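Local coordinates for crispr-associated protein Cas5, dvulg subtype (Xanthomonas oryzae pv. oryzae, PDB 3VZI) that is probably an endoribonuclease of the Cas5d type that serves the microbial CRISPR immune system, at residues A[60-65]-A[111-116]. Numbering follows the deposited sequence.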
ATOM      1  N   VAL A  60       0.880   9.989   7.394  1.00 41.07           N
ATOM      2  CA  VAL A  60       1.651  10.312   6.191  1.00 41.20           C
ATOM      3  C   VAL A  60       2.802  11.210   6.646  1.00 44.36           C
ATOM      4  O   VAL A  60       2.590  12.233   7.326  1.00 47.34           O
ATOM      5  CB  VAL A  60       0.728  10.964   5.145  1.00 41.58           C
ATOM      6  CG1 VAL A  60       1.426  11.291   3.821  1.00 37.84           C
ATOM      7  CG2 VAL A  60      -0.463  10.054   4.930  1.00 40.16           C
ATOM      8  N   LEU A  61       4.026  10.801   6.338  1.00 43.87           N
ATOM      9  CA  LEU A  61       5.157  11.597   6.734  1.00 42.69           C
ATOM     10  C   LEU A  61       5.615  12.584   5.691  1.00 46.50           C
ATOM     11  O   LEU A  61       6.095  13.665   6.060  1.00 53.35           O
ATOM     12  CB  LEU A  61       6.298  10.744   7.216  1.00 42.18           C
ATOM     13  CG  LEU A  61       6.016   9.927   8.486  1.00 41.21           C
ATOM     14  CD1 LEU A  61       7.129   8.914   8.655  1.00 42.98           C
ATOM     15  CD2 LEU A  61       5.847  10.717   9.778  1.00 40.73           C
ATOM     16  N   LYS A  62       5.448  12.264   4.407  1.00 46.96           N
ATOM     17  CA  LYS A  62       5.995  13.119   3.348  1.00 48.58           C
ATOM     18  C   LYS A  62       4.959  13.665   2.381  1.00 50.73           C
ATOM     19  O   LYS A  62       3.899  13.074   2.217  1.00 53.91           O
ATOM     20  CB  LYS A  62       7.146  12.400   2.644  1.00 53.33           C
ATOM     21  CG  LYS A  62       8.416  12.358   3.513  1.00 57.16           C
ATOM     22  CD  LYS A  62       9.397  11.278   3.117  1.00 59.50           C
ATOM     23  CE  LYS A  62      10.468  11.843   2.190  1.00 64.52           C
ATOM     24  NZ  LYS A  62      11.647  10.924   2.137  1.00 66.37           N
ATOM     25  N   PRO A  63       5.232  14.830   1.757  1.00 55.36           N
ATOM     26  CA  PRO A  63       4.242  15.421   0.817  1.00 52.55           C
ATOM     27  C   PRO A  63       3.884  14.498  -0.327  1.00 52.90           C
ATOM     28  O   PRO A  63       4.734  13.778  -0.855  1.00 54.96           O
ATOM     29  CB  PRO A  63       4.961  16.649   0.262  1.00 50.21           C
ATOM     30  CG  PRO A  63       5.906  17.034   1.330  1.00 53.50           C
ATOM     31  CD  PRO A  63       6.357  15.757   2.004  1.00 53.65           C
ATOM     32  N   ILE A  64       2.616  14.552  -0.704  1.00 52.86           N
ATOM     33  CA  ILE A  64       2.059  13.768  -1.783  1.00 50.30           C
ATOM     34  C   ILE A  64       2.506  14.326  -3.128  1.00 54.08           C
ATOM     35  O   ILE A  64       2.025  15.366  -3.521  1.00 56.39           O
ATOM     36  CB  ILE A  64       0.541  13.797  -1.646  1.00 46.56           C
ATOM     37  CG1 ILE A  64       0.152  13.065  -0.362  1.00 46.46           C
ATOM     38  CG2 ILE A  64      -0.117  13.129  -2.828  1.00 49.97           C
ATOM     39  CD1 ILE A  64      -1.174  13.468   0.237  1.00 44.55           C
ATOM     40  N   CYS A  65       3.444  13.651  -3.806  1.00 56.99           N
ATOM     41  CA  CYS A  65       3.920  14.044  -5.142  1.00 59.62           C
ATOM     42  C   CYS A  65       3.848  12.870  -6.089  1.00 58.77           C
ATOM     43  O   CYS A  65       4.130  11.753  -5.697  1.00 60.43           O
ATOM     44  CB  CYS A  65       5.379  14.504  -5.133  1.00 67.10           C
ATOM     45  SG  CYS A  65       5.946  15.271  -3.611  1.00 83.88           S
ATOM     46  N   LEU A 111       3.468   7.404  -6.650  1.00 50.28           N
ATOM     47  CA  LEU A 111       3.899   8.318  -5.584  1.00 48.41           C
ATOM     48  C   LEU A 111       5.421   8.301  -5.539  1.00 50.44           C
ATOM     49  O   LEU A 111       6.048   7.249  -5.771  1.00 50.53           O
ATOM     50  CB  LEU A 111       3.340   7.896  -4.220  1.00 45.30           C
ATOM     51  CG  LEU A 111       1.835   8.049  -3.957  1.00 42.50           C
ATOM     52  CD1 LEU A 111       1.379   7.104  -2.855  1.00 38.04           C
ATOM     53  CD2 LEU A 111       1.408   9.506  -3.675  1.00 41.02           C
ATOM     54  N   ARG A 112       6.015   9.460  -5.283  1.00 50.77           N
ATOM     55  CA  ARG A 112       7.462   9.579  -5.225  1.00 55.97           C
ATOM     56  C   ARG A 112       7.860   9.788  -3.742  1.00 55.85           C
ATOM     57  O   ARG A 112       7.045  10.260  -2.963  1.00 57.46           O
ATOM     58  CB  ARG A 112       7.900  10.692  -6.195  1.00 60.33           C
ATOM     59  CG  ARG A 112       9.193  11.434  -5.878  1.00 68.16           C
ATOM     60  CD  ARG A 112       9.798  12.145  -7.103  1.00 76.48           C
ATOM     61  NE  ARG A 112      10.719  11.300  -7.902  1.00 83.77           N
ATOM     62  CZ  ARG A 112      11.452  10.269  -7.446  1.00 79.29           C
ATOM     63  NH1 ARG A 112      11.426   9.914  -6.171  1.00 76.56           N
ATOM     64  NH2 ARG A 112      12.230   9.585  -8.272  1.00 80.14           N
ATOM     65  N   GLU A 113       9.056   9.362  -3.341  1.00 58.05           N
ATOM     66  CA  GLU A 113       9.600   9.592  -1.985  1.00 60.49           C
ATOM     67  C   GLU A 113       8.606   9.582  -0.786  1.00 58.44           C
ATOM     68  O   GLU A 113       8.423  10.595  -0.089  1.00 58.20           O
ATOM     69  CB  GLU A 113      10.464  10.864  -1.983  1.00 66.60           C
ATOM     70  CG  GLU A 113      11.945  10.589  -2.280  1.00 76.78           C
ATOM     71  CD  GLU A 113      12.702  11.782  -2.875  1.00 87.34           C
ATOM     72  OE1 GLU A 113      12.065  12.738  -3.384  1.00 89.15           O
ATOM     73  OE2 GLU A 113      13.956  11.763  -2.854  1.00 93.48           O
ATOM     74  N   VAL A 114       7.979   8.433  -0.543  1.00 54.13           N
ATOM     75  CA  VAL A 114       6.960   8.317   0.506  1.00 49.00           C
ATOM     76  C   VAL A 114       7.506   7.770   1.816  1.00 50.71           C
ATOM     77  O   VAL A 114       8.608   7.188   1.841  1.00 55.42           O
ATOM     78  CB  VAL A 114       5.776   7.432   0.083  1.00 44.74           C
ATOM     79  CG1 VAL A 114       5.202   7.925  -1.243  1.00 44.59           C
ATOM     80  CG2 VAL A 114       6.178   5.954   0.061  1.00 43.12           C
ATOM     81  N   GLY A 115       6.732   7.960   2.893  1.00 46.79           N
ATOM     82  CA  GLY A 115       7.005   7.337   4.196  1.00 43.81           C
ATOM     83  C   GLY A 115       5.804   7.428   5.129  1.00 41.90           C
ATOM     84  O   GLY A 115       5.282   8.505   5.379  1.00 42.05           O
ATOM     85  N   TYR A 116       5.335   6.305   5.638  1.00 39.31           N
ATOM     86  CA  TYR A 116       4.210   6.352   6.542  1.00 37.85           C
ATOM     87  C   TYR A 116       4.585   5.690   7.845  1.00 38.99           C
ATOM     88  O   TYR A 116       5.596   4.977   7.891  1.00 39.10           O
ATOM     89  CB  TYR A 116       3.013   5.618   5.944  1.00 37.07           C
ATOM     90  CG  TYR A 116       2.819   5.883   4.479  1.00 36.00           C
ATOM     91  CD1 TYR A 116       2.018   6.932   4.045  1.00 36.12           C
ATOM     92  CD2 TYR A 116       3.448   5.098   3.531  1.00 36.49           C
ATOM     93  CE1 TYR A 116       1.850   7.193   2.703  1.00 35.81           C
ATOM     94  CE2 TYR A 116       3.276   5.338   2.190  1.00 36.48           C
ATOM     95  CZ  TYR A 116       2.480   6.381   1.787  1.00 36.50           C
ATOM     96  OH  TYR A 116       2.333   6.631   0.446  1.00 40.27           O
TER
HETATM   97  O   HOH W   1      11.614   7.941   1.572  1.00 63.21           O
HETATM   98  O   HOH W   2       7.333  13.399  -0.728  1.00 55.87           O
HETATM   99  O   HOH W   3       4.491  11.506  -1.771  1.00 60.84           O
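Leu61 N donates to Gly115 O at 2.8 Å, and Arg112 N donates to Cys65 O at 3.0 Å; these two direct backbone bonds tie segment 60-65, near its start and at its end, to 111-116. The first follows the antiparallel non-hydrogen-bonded pair Val60-Tyr116. Between them the two chains bow apart and water takes over. One water donates to Pro63 O and Arg112 O and accepts from Cys65 N; another joins Pro63 O to Glu113 O. Lys62 lays its aliphatic chain over the Glu113 carbonyl; the chain bends at chi3 (96°), which sets CE 3.3 Å from Glu113 O, and NZ donates to a water that in turn donates to Val114 O. Arg112 points its guanidinium away, to a salt bridge with Glu67. Apolar side-chain contacts are few: Val60 CG2 lies 4.1 Å from Tyr116 CD1, and Ile64 CG2 meets Leu111 CD2. Strands 51-60 and 114-124 belong to the five-stranded antiparallel sheet, 66-69 and 108-112 to the mixed one, and the contact joins the two crossings between them, the second turning its corner at Glu113. The polar links across it are thus made by backbone groups and bridging waters, with the Lys62 ammonium reaching one of those waters.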